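Local coordinates for secreted protein (Streptomyces lividans TK24, PDB 5LXZ), which binds copper as a metalloradical protein of the AA5 (galactose oxidase-like) family and probably acts as an oxidase on carbohydrate-type substrates, at residues A[291-295]-A[330-336]; A[220-224]-A[265-269]; A[412-416]-A[537-541]; A[9-14]-A[501-506]. The protein carries 1 engineered substitution. One frame throughout, in Å; residues are numbered along the deposited sequence.

Contact 1: residues A[291-295]-A[330-336]; sequences KVRQF and WDVETNK. With EDO (1,2-ethanediol), chain M; EDO (1,2-ethanediol), chain O; ACT (acetate ion), chain D.
Trp330 carries Arg293 CD and Phe295 CE1 over one face of its indole, while Val332 CG2 lies over the other; Asn335 OD1 and Lys336 O sit at its edge. The site joins two neighbouring Kelch blades of the beta-propeller: residues 291-295 belong to the link from strand 285-288 to strand 301-303, whereas the turn 330-336 leads from strand 328-330 to strand 337-339. Arg293, in one of its two deposited conformers, lays CD 3.7 Å from the centroid of the five-membered ring of Trp330, a CH-pi contact. Phe295 CE1 comes to 3.6 Å from Trp330 CZ3 with the two ring planes 51° apart, an oblique aromatic pair, and a 1,2-ethanediol carbon covers part of a face of Phe295. Bent at chi3 (-64°), Arg293 turns its guanidinium side-on to the turn, and NE (3.1 Å) and NH2 (2.8 Å) both donate to Asn335 O, close to the guanidinium plane. NH2 also reaches an acetate oxygen. The Asn335 amide is held from both ends: OD1 accepts from Trp330 NE1 within the turn, and ND2 crosses to the link between the blades. Inside the turn, Asp331 OD1 takes the N-H of Thr334 in an Asx motif. The ND2 bond of Asn335 meets Val292 O at 3.0 Å, from above the plane of that carbonyl.

Contact 2: residues A[220-224]-A[265-269]; sequences FQGIR and LDDIG
Gly222 N donates to Asp266 O at 2.9 Å in an almost straight bond (176°), tying strand 218-222 to a type I beta turn, Asp266 to Gly269, in the loop between strands 259-262 and 277-280 of a Kelch propeller blade. That carbonyl also accepts the turn's own bond from Gly269 N, and the two donors approach it from opposite faces of its plane. Still among the polar contacts, Asp266 OD1 takes the N-H of Ile268 in an Asx turn, and its OD2 pairs with Gln270. A water bonds to Gly269 O at 3.2 Å and more weakly to Phe220 O. A CA-H...O contact completes the backbone match, Gly222 CA lying 3.5 Å from Leu265 O. In side-chain packing, Gln221 CG leans on Asp267 O. Apolar packing falls at the other end, where Leu265 CD1 meets the CD2 side of the Phe220 ring, the side chains crossing at about a right angle; Phe220 is modelled in two conformers, so the closeness of this pair is doubtful. The same ring sits edge-to-face with Tyr248, a copper ligand. The charged pair is a long salt bridge. Arg224, extended from CG to NE, has NE bonded to His243 O, and its NH2 stands 3.6 Å from Asp267 OD2 with the carboxylate turned 86° from the guanidinium plane.

Contact 3: residues A[412-416]-A[537-541]; sequences ILPDD and KVRLI. With EDO (1,2-ethanediol), chain K.
Arg539 and Asp416 form a two-pronged salt bridge: NE donates a hydrogen bond to OD1 (2.7 Å) and NH2 to OD2 (2.8 Å), each oxygen using its syn lone pair, with carboxylate and guanidinium nearly coplanar, 16° apart. A bend at chi2 (-67°) brings the NE side of the guanidinium to the acid. Lys537, extended beyond CG, and Asp416 come from opposite directions, and NZ meets OD2 at 3.1 Å from above the carboxylate plane; the same NZ bonds weakly to Asp415 O. The remaining guanidinium nitrogen is used as well, since Arg539 NH1 reaches Val538 O at 2.9 Å and a 1,2-ethanediol oxygen. Asp415 OD1 turns to Ser417 instead. The acidic residues belong to a type I turn from Leu413 to Asp416 in a propeller blade, and the basic ones to strand 535-541 of the C-terminal early-set domain. Further along the strand, Ile541 CD1 packs 3.7 Å from Pro414 CA. With three donors on one carboxylate, Asp416 is very likely ionised, and the salt-bridge network ties the beta-propeller to the C-terminal domain through directional bonds beside a small apolar patch.

Contact 4: residues A[9-14]-A[501-506]; sequences KAANGK and PPYLYR
Gly13 and Pro502 bring their CA atoms to 4.2 Å where helix 6-12 ends, Gly13 leaving it with a positive phi of 66°, beside the 3-10 segment that starts at Pro502. Gly13 N closes the last helical turn on Lys9 O. Tyr505 carries most of the side-chain contact. Its ring has Lys9 CB over the centre of one face, 3.7 Å from the centroid and 9° off the normal, a CH-pi contact. The Lys9 chain continues across that face, CD and CE lying near the CE1 side, and bends at chi3 (-59°) after CD. Its NZ is linked to the hydroxyl through a water at the ring's edge, which bonds to both Lys9 NZ (3.2 Å) and Tyr505 OH (2.9 Å). Lys14 CB touches the same hydroxyl at 3.4 Å, while its amino group pairs with Asn4. On the other flank, Pro502 packs its ring against the helix end: CB lies 3.4 Å from Ala10 O and CG 3.5 Å from Ala11 O. Ala10 CB completes the patch against Tyr505 O. Beyond Gly13 the chain enters strand 14-18, which pairs with strand 496-500 as the outermost strand of the blade formed with 472-476 and 462-466. Closing a late blade with an N-terminal strand is the "velcro" ring closure of beta-propellers.

Overall arrangement
Contact 1 joins two Kelch blades, and contact 2 ties strand 218-222 to the first of them; their centres are 22 Å apart and they do not touch. Contacts 3 and 4 lie across the chain's centre from contact 2, their centres about 38 and 45 Å from that of contact 2. The Phe220 side chain of contact 2 is about 6 Å from a copper ion; separately, its ring lies edge-to-face with Tyr248, which with Tyr460, His461 and His548 binds copper. Contacts 3 and 4, centres 17 Å apart, do touch: Tyr503 OH of 501-506 meets Pro414 CD at 3.3 Å, joining the domain interface to the ring closure. Along the chain, 9-14/501-506 encloses contacts 1 and 2 and crosses contact 3.

Contact 1: residues A[291-295]-A[330-336]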
# COMPACT_ATOMS: atom_id res chain seq x y z
N LYS A 291 23.54 3.76 -2.07
CA LYS A 291 23.62 3.72 -0.63
C LYS A 291 22.36 3.07 -0.05
O LYS A 291 21.30 3.08 -0.65
CB LYS A 291 23.76 5.11 -0.06
CG LYS A 291 25.07 5.80 -0.45
CD LYS A 291 25.06 7.24 0.02
CE LYS A 291 26.32 8.01 -0.38
NZ LYS A 291 26.16 9.44 -0.01
N VAL A 292 22.57 2.45 1.09
CA VAL A 292 21.52 1.78 1.82
C VAL A 292 20.55 2.76 2.47
O VAL A 292 20.96 3.70 3.15
CB VAL A 292 22.20 0.96 2.97
CG1 VAL A 292 21.22 0.40 3.97
CG2 VAL A 292 23.02 -0.16 2.38
N ARG A 293 19.25 2.49 2.32
CA ARG A 293 18.28 3.12 3.20
C ARG A 293 17.10 2.20 3.38
O ARG A 293 16.38 1.84 2.45
CB ARG A 293 17.83 4.48 2.78
CG ARG A 293 16.94 5.05 3.88
CD ARG A 293 16.86 6.53 3.89
NE ARG A 293 18.09 7.25 4.17
CZ ARG A 293 18.63 7.48 5.37
NH1 ARG A 293 18.10 6.99 6.49
NH2 ARG A 293 19.72 8.22 5.45
N GLN A 294 16.97 1.78 4.64
CA GLN A 294 16.04 0.74 5.00
C GLN A 294 14.74 1.28 5.54
O GLN A 294 14.73 2.23 6.33
CB GLN A 294 16.70 -0.20 6.01
CG GLN A 294 15.89 -1.42 6.34
CD GLN A 294 16.53 -2.27 7.41
OE1 GLN A 294 16.03 -2.35 8.55
NE2 GLN A 294 17.60 -2.92 7.05
N PHE A 295 13.66 0.65 5.08
CA PHE A 295 12.31 0.92 5.54
C PHE A 295 11.56 -0.39 5.76
O PHE A 295 11.89 -1.39 5.13
CB PHE A 295 11.51 1.72 4.49
CG PHE A 295 12.05 3.09 4.19
CD1 PHE A 295 12.98 3.28 3.19
CD2 PHE A 295 11.61 4.19 4.92
CE1 PHE A 295 13.48 4.53 2.92
CE2 PHE A 295 12.11 5.47 4.65
CZ PHE A 295 13.02 5.63 3.61
N TRP A 330 13.35 12.34 2.42
CA TRP A 330 14.48 11.58 1.92
C TRP A 330 14.95 12.15 0.60
O TRP A 330 14.20 12.14 -0.39
CB TRP A 330 14.03 10.13 1.74
CG TRP A 330 15.04 9.15 1.27
CD1 TRP A 330 16.40 9.21 1.38
CD2 TRP A 330 14.75 7.91 0.61
NE1 TRP A 330 16.96 8.11 0.80
CE2 TRP A 330 15.97 7.28 0.35
CE3 TRP A 330 13.56 7.25 0.26
CZ2 TRP A 330 16.04 6.06 -0.26
CZ3 TRP A 330 13.63 6.06 -0.36
CH2 TRP A 330 14.87 5.44 -0.62
N ASP A 331 16.19 12.62 0.55
CA ASP A 331 16.80 12.99 -0.73
C ASP A 331 17.42 11.70 -1.25
O ASP A 331 18.42 11.21 -0.72
CB ASP A 331 17.86 14.03 -0.48
CG ASP A 331 18.51 14.52 -1.76
OD1 ASP A 331 18.66 13.72 -2.71
OD2 ASP A 331 18.83 15.72 -1.85
N VAL A 332 16.79 11.11 -2.27
CA VAL A 332 17.22 9.82 -2.75
C VAL A 332 18.60 9.90 -3.39
O VAL A 332 19.36 8.96 -3.33
CB VAL A 332 16.19 9.24 -3.72
CG1 VAL A 332 16.63 7.90 -4.27
CG2 VAL A 332 14.83 9.10 -3.06
N GLU A 333 18.94 11.04 -3.98
CA GLU A 333 20.22 11.15 -4.66
C GLU A 333 21.40 11.27 -3.69
O GLU A 333 22.45 10.70 -3.96
CB GLU A 333 20.19 12.31 -5.65
CG GLU A 333 19.17 12.15 -6.75
CD GLU A 333 19.14 13.33 -7.69
OE1 GLU A 333 18.58 14.38 -7.30
OE2 GLU A 333 19.73 13.21 -8.83
N THR A 334 21.27 12.02 -2.61
CA THR A 334 22.32 12.08 -1.57
C THR A 334 22.20 11.04 -0.49
O THR A 334 23.15 10.76 0.24
CB THR A 334 22.34 13.45 -0.86
OG1 THR A 334 21.11 13.60 -0.16
CG2 THR A 334 22.50 14.60 -1.82
N ASN A 335 20.99 10.51 -0.39
CA ASN A 335 20.57 9.57 0.66
C ASN A 335 20.23 10.20 1.99
O ASN A 335 19.85 9.46 2.90
CB ASN A 335 21.51 8.38 0.84
CG ASN A 335 20.78 7.18 1.36
OD1 ASN A 335 19.68 6.85 0.92
ND2 ASN A 335 21.38 6.52 2.34
N LYS A 336 20.34 11.52 2.10
CA LYS A 336 20.07 12.21 3.35
C LYS A 336 18.61 12.04 3.73
O LYS A 336 17.71 12.10 2.88
CB LYS A 336 20.40 13.70 3.23
CG LYS A 336 20.33 14.42 4.57
CD LYS A 336 20.87 15.82 4.44
CE LYS A 336 20.64 16.60 5.73
NZ LYS A 336 21.04 18.02 5.51
C1 EDO M . 15.08 6.60 7.54
O1 EDO M . 15.34 6.19 8.89
C2 EDO M . 15.04 5.37 6.65
O2 EDO M . 16.15 4.47 6.84
C1 EDO O . 22.24 7.22 -3.63
O1 EDO O . 21.96 6.05 -2.89
C2 EDO O . 21.55 7.11 -4.98
O2 EDO O . 22.16 6.18 -5.90
C ACT D . 20.18 8.51 9.05
O ACT D . 21.01 8.07 8.22
OXT ACT D . 19.80 9.70 9.01
CH3 ACT D . 19.63 7.57 10.08

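Contact 2: residues A[220-224]-A[265-269]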
# COMPACT_ATOMS: atom_id res chain seq x y z
N PHE A 220 6.79 -16.48 4.46
CA PHE A 220 6.41 -15.57 3.44
C PHE A 220 7.66 -15.09 2.65
O PHE A 220 8.51 -14.47 3.25
CB PHE A 220 5.72 -14.47 4.21
CG PHE A 220 5.18 -13.36 3.36
CD1 PHE A 220 4.70 -13.62 2.12
CD2 PHE A 220 5.11 -12.07 3.87
CE1 PHE A 220 4.19 -12.60 1.34
CE2 PHE A 220 4.61 -11.04 3.09
CZ PHE A 220 4.14 -11.31 1.83
N GLN A 221 7.74 -15.37 1.33
CA GLN A 221 8.98 -15.24 0.56
C GLN A 221 8.72 -14.45 -0.72
O GLN A 221 7.71 -14.73 -1.37
CB GLN A 221 9.45 -16.61 0.13
CG GLN A 221 9.82 -17.54 1.32
CD GLN A 221 10.13 -18.97 0.89
OE1 GLN A 221 9.88 -19.38 -0.22
NE2 GLN A 221 10.68 -19.72 1.79
N GLY A 222 9.63 -13.56 -1.06
CA GLY A 222 9.47 -12.67 -2.24
C GLY A 222 10.01 -13.23 -3.52
O GLY A 222 10.82 -14.17 -3.52
N ILE A 223 9.63 -12.59 -4.63
CA ILE A 223 10.16 -12.88 -5.95
C ILE A 223 10.64 -11.59 -6.64
O ILE A 223 10.36 -10.50 -6.16
CB ILE A 223 9.10 -13.57 -6.81
CG1 ILE A 223 7.93 -12.62 -7.12
CG2 ILE A 223 8.63 -14.88 -6.14
CD1 ILE A 223 6.85 -13.23 -8.00
N ARG A 224 11.43 -11.76 -7.70
CA ARG A 224 12.05 -10.65 -8.42
C ARG A 224 11.24 -10.16 -9.61
O ARG A 224 11.59 -9.13 -10.19
CB ARG A 224 13.43 -11.05 -8.92
CG ARG A 224 14.38 -11.45 -7.83
CD ARG A 224 15.77 -11.86 -8.34
NE ARG A 224 16.55 -12.16 -7.14
CZ ARG A 224 16.50 -13.30 -6.42
NH1 ARG A 224 15.75 -14.35 -6.79
NH2 ARG A 224 17.22 -13.42 -5.29
N LEU A 265 10.22 -8.15 1.50
CA LEU A 265 10.84 -9.36 2.05
C LEU A 265 11.52 -10.09 0.93
O LEU A 265 10.97 -10.29 -0.15
CB LEU A 265 9.79 -10.24 2.70
CG LEU A 265 8.96 -9.57 3.80
CD1 LEU A 265 7.93 -10.58 4.31
CD2 LEU A 265 9.86 -9.12 4.92
N ASP A 266 12.69 -10.63 1.25
CA ASP A 266 13.49 -11.36 0.30
C ASP A 266 13.04 -12.82 0.12
O ASP A 266 12.01 -13.23 0.60
CB ASP A 266 14.96 -11.21 0.69
CG ASP A 266 15.40 -12.19 1.74
OD1 ASP A 266 14.61 -13.04 2.23
OD2 ASP A 266 16.60 -12.09 2.07
N ASP A 267 13.84 -13.61 -0.59
CA ASP A 267 13.39 -14.92 -1.04
C ASP A 267 13.38 -15.97 0.06
O ASP A 267 12.88 -17.07 -0.18
CB ASP A 267 14.18 -15.40 -2.26
CG ASP A 267 15.63 -15.73 -1.97
OD1 ASP A 267 16.11 -15.65 -0.81
OD2 ASP A 267 16.30 -16.07 -2.96
N ILE A 268 13.89 -15.64 1.24
CA ILE A 268 13.68 -16.50 2.42
C ILE A 268 12.95 -15.79 3.55
O ILE A 268 12.94 -16.26 4.67
CB ILE A 268 14.98 -17.19 2.87
CG1 ILE A 268 16.01 -16.17 3.34
CG2 ILE A 268 15.51 -18.07 1.74
CD1 ILE A 268 17.18 -16.79 4.07
N GLY A 269 12.28 -14.69 3.25
CA GLY A 269 11.46 -14.00 4.22
C GLY A 269 12.15 -12.99 5.12
O GLY A 269 11.53 -12.54 6.06
O HOH W 1 8.54 -13.58 6.53

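Contact 3: residues A[412-416]-A[537-541]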
# COMPACT_ATOMS: atom_id res chain seq x y z
N ILE A 412 -9.16 10.43 -2.68
CA ILE A 412 -9.41 11.83 -3.03
C ILE A 412 -10.58 11.91 -4.01
O ILE A 412 -10.67 11.11 -4.95
CB ILE A 412 -8.18 12.43 -3.70
CG1 ILE A 412 -6.98 12.41 -2.74
CG2 ILE A 412 -8.47 13.83 -4.19
CD1 ILE A 412 -5.69 12.73 -3.48
N LEU A 413 -11.52 12.83 -3.77
CA LEU A 413 -12.63 13.08 -4.68
C LEU A 413 -12.43 14.38 -5.44
O LEU A 413 -11.68 15.26 -4.99
CB LEU A 413 -13.95 13.19 -3.88
CG LEU A 413 -14.66 11.86 -3.58
CD1 LEU A 413 -13.82 10.75 -3.06
CD2 LEU A 413 -15.88 12.11 -2.68
N PRO A 414 -13.14 14.54 -6.56
CA PRO A 414 -12.93 15.72 -7.42
C PRO A 414 -13.38 17.07 -6.91
O PRO A 414 -13.03 18.10 -7.51
CB PRO A 414 -13.62 15.34 -8.72
CG PRO A 414 -14.59 14.33 -8.35
CD PRO A 414 -14.00 13.55 -7.21
N ASP A 415 -14.11 17.09 -5.80
CA ASP A 415 -14.49 18.33 -5.16
C ASP A 415 -13.52 18.76 -4.05
O ASP A 415 -13.82 19.69 -3.30
CB ASP A 415 -15.92 18.24 -4.62
CG ASP A 415 -16.07 17.22 -3.53
OD1 ASP A 415 -15.14 16.42 -3.28
OD2 ASP A 415 -17.13 17.21 -2.88
N ASP A 416 -12.39 18.06 -3.92
CA ASP A 416 -11.36 18.29 -2.89
C ASP A 416 -11.67 17.66 -1.55
O ASP A 416 -10.85 17.77 -0.61
CB ASP A 416 -10.96 19.74 -2.70
CG ASP A 416 -10.42 20.37 -3.94
OD1 ASP A 416 -9.84 19.68 -4.79
OD2 ASP A 416 -10.53 21.62 -4.07
N LYS A 537 -13.92 24.86 -10.29
CA LYS A 537 -12.69 24.10 -10.02
C LYS A 537 -12.44 23.16 -11.16
O LYS A 537 -13.35 22.54 -11.67
CB LYS A 537 -12.84 23.24 -8.77
CG LYS A 537 -12.85 23.98 -7.46
CD LYS A 537 -13.00 22.98 -6.34
CE LYS A 537 -13.15 23.68 -5.03
NZ LYS A 537 -13.42 22.65 -4.01
N VAL A 538 -11.17 23.03 -11.52
CA VAL A 538 -10.75 22.01 -12.46
C VAL A 538 -9.64 21.24 -11.73
O VAL A 538 -8.70 21.84 -11.20
CB VAL A 538 -10.22 22.62 -13.77
CG1 VAL A 538 -9.72 21.57 -14.75
CG2 VAL A 538 -11.34 23.45 -14.43
N ARG A 539 -9.74 19.92 -11.76
CA ARG A 539 -8.78 19.05 -11.08
C ARG A 539 -8.29 17.97 -12.03
O ARG A 539 -9.09 17.32 -12.72
CB ARG A 539 -9.45 18.41 -9.86
CG ARG A 539 -9.88 19.36 -8.77
CD ARG A 539 -8.66 20.00 -8.12
NE ARG A 539 -9.01 20.97 -7.07
CZ ARG A 539 -9.10 22.29 -7.26
NH1 ARG A 539 -8.93 22.84 -8.44
NH2 ARG A 539 -9.41 23.06 -6.22
N LEU A 540 -6.98 17.78 -12.02
CA LEU A 540 -6.34 16.70 -12.71
C LEU A 540 -5.97 15.65 -11.67
O LEU A 540 -5.19 15.95 -10.78
CB LEU A 540 -5.12 17.25 -13.38
CG LEU A 540 -4.64 16.71 -14.65
CD1 LEU A 540 -5.71 16.65 -15.75
CD2 LEU A 540 -3.38 17.47 -15.11
N ILE A 541 -6.62 14.50 -11.71
CA ILE A 541 -6.49 13.50 -10.65
C ILE A 541 -5.83 12.27 -11.21
O ILE A 541 -6.33 11.65 -12.16
CB ILE A 541 -7.84 13.16 -10.01
CG1 ILE A 541 -8.53 14.45 -9.61
CG2 ILE A 541 -7.60 12.21 -8.85
CD1 ILE A 541 -9.76 14.28 -8.77
C1 EDO K . -8.19 26.36 -8.68
O1 EDO K . -8.89 25.70 -7.62
C2 EDO K . -8.95 26.36 -10.01
O2 EDO K . -9.19 25.03 -10.56

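Contact 4: residues A[9-14]-A[501-506]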
# COMPACT_ATOMS: atom_id res chain seq x y z
N LYS A 9 -29.90 10.60 0.76
CA LYS A 9 -28.86 10.41 -0.26
C LYS A 9 -28.21 11.72 -0.64
O LYS A 9 -26.99 11.81 -0.87
CB LYS A 9 -29.42 9.70 -1.48
CG LYS A 9 -29.83 8.27 -1.14
CD LYS A 9 -30.30 7.47 -2.32
CE LYS A 9 -31.49 8.13 -3.00
NZ LYS A 9 -32.21 7.20 -3.93
N ALA A 10 -29.01 12.79 -0.71
CA ALA A 10 -28.42 14.11 -1.01
C ALA A 10 -27.41 14.59 0.03
O ALA A 10 -26.48 15.35 -0.32
CB ALA A 10 -29.52 15.16 -1.16
N ALA A 11 -27.55 14.13 1.26
CA ALA A 11 -26.66 14.49 2.34
C ALA A 11 -25.52 13.45 2.50
O ALA A 11 -24.42 13.81 2.89
CB ALA A 11 -27.42 14.63 3.63
N ASN A 12 -25.80 12.18 2.20
CA ASN A 12 -24.93 11.07 2.65
C ASN A 12 -24.42 10.17 1.55
O ASN A 12 -23.59 9.31 1.83
CB ASN A 12 -25.67 10.25 3.69
CG ASN A 12 -25.94 11.04 4.92
OD1 ASN A 12 -25.02 11.48 5.59
ND2 ASN A 12 -27.22 11.29 5.22
N GLY A 13 -24.92 10.32 0.34
CA GLY A 13 -24.68 9.37 -0.73
C GLY A 13 -25.29 8.02 -0.49
O GLY A 13 -26.19 7.87 0.34
N LYS A 14 -24.81 7.02 -1.21
CA LYS A 14 -25.42 5.68 -1.20
C LYS A 14 -24.40 4.64 -1.62
O LYS A 14 -23.63 4.89 -2.55
CB LYS A 14 -26.61 5.62 -2.17
CG LYS A 14 -27.25 4.23 -2.18
CD LYS A 14 -28.65 4.14 -2.80
CE LYS A 14 -28.99 2.67 -3.08
NZ LYS A 14 -29.06 1.82 -1.85
N PRO A 501 -21.25 9.40 -4.09
CA PRO A 501 -21.18 10.45 -3.07
C PRO A 501 -22.40 11.41 -3.16
O PRO A 501 -23.09 11.41 -4.16
CB PRO A 501 -19.86 11.20 -3.40
CG PRO A 501 -19.07 10.16 -4.15
CD PRO A 501 -20.05 9.40 -4.96
N PRO A 502 -22.58 12.23 -2.15
CA PRO A 502 -23.72 13.17 -2.14
C PRO A 502 -23.78 14.04 -3.39
O PRO A 502 -24.87 14.40 -3.86
CB PRO A 502 -23.42 14.03 -0.93
CG PRO A 502 -22.64 13.16 -0.00
CD PRO A 502 -21.82 12.29 -0.90
N TYR A 503 -22.62 14.37 -3.96
CA TYR A 503 -22.58 15.27 -5.12
C TYR A 503 -23.25 14.75 -6.38
O TYR A 503 -23.47 15.53 -7.32
CB TYR A 503 -21.16 15.81 -5.38
CG TYR A 503 -20.02 14.80 -5.66
CD1 TYR A 503 -20.20 13.73 -6.49
CD2 TYR A 503 -18.77 15.01 -5.13
CE1 TYR A 503 -19.19 12.83 -6.76
CE2 TYR A 503 -17.73 14.12 -5.40
CZ TYR A 503 -17.95 13.05 -6.21
OH TYR A 503 -16.90 12.16 -6.47
N LEU A 504 -23.61 13.46 -6.42
CA LEU A 504 -24.37 12.94 -7.52
C LEU A 504 -25.87 12.85 -7.24
O LEU A 504 -26.60 12.38 -8.11
CB LEU A 504 -23.84 11.61 -7.96
CG LEU A 504 -22.40 11.66 -8.49
CD1 LEU A 504 -22.02 10.35 -9.12
CD2 LEU A 504 -22.13 12.82 -9.45
N TYR A 505 -26.28 13.34 -6.09
CA TYR A 505 -27.72 13.39 -5.66
C TYR A 505 -28.23 14.79 -5.52
O TYR A 505 -29.03 15.09 -4.61
CB TYR A 505 -27.87 12.63 -4.35
CG TYR A 505 -27.74 11.16 -4.52
CD1 TYR A 505 -28.76 10.41 -5.13
CD2 TYR A 505 -26.58 10.47 -4.11
CE1 TYR A 505 -28.64 9.05 -5.32
CE2 TYR A 505 -26.48 9.10 -4.27
CZ TYR A 505 -27.50 8.38 -4.90
OH TYR A 505 -27.45 7.02 -5.11
N ARG A 506 -27.77 15.63 -6.44
CA ARG A 506 -27.94 17.08 -6.39
C ARG A 506 -28.53 17.50 -7.74
O ARG A 506 -29.26 16.71 -8.36
CB ARG A 506 -26.57 17.73 -6.08
CG ARG A 506 -26.50 18.29 -4.67
CD ARG A 506 -25.28 17.78 -3.93
NE ARG A 506 -25.49 17.66 -2.50
CZ ARG A 506 -24.49 17.55 -1.63
NH1 ARG A 506 -23.24 17.55 -2.09
NH2 ARG A 506 -24.72 17.44 -0.32
O HOH W 2 -30.05 6.02 -5.96
O HOH W 3 -22.86 16.21 2.00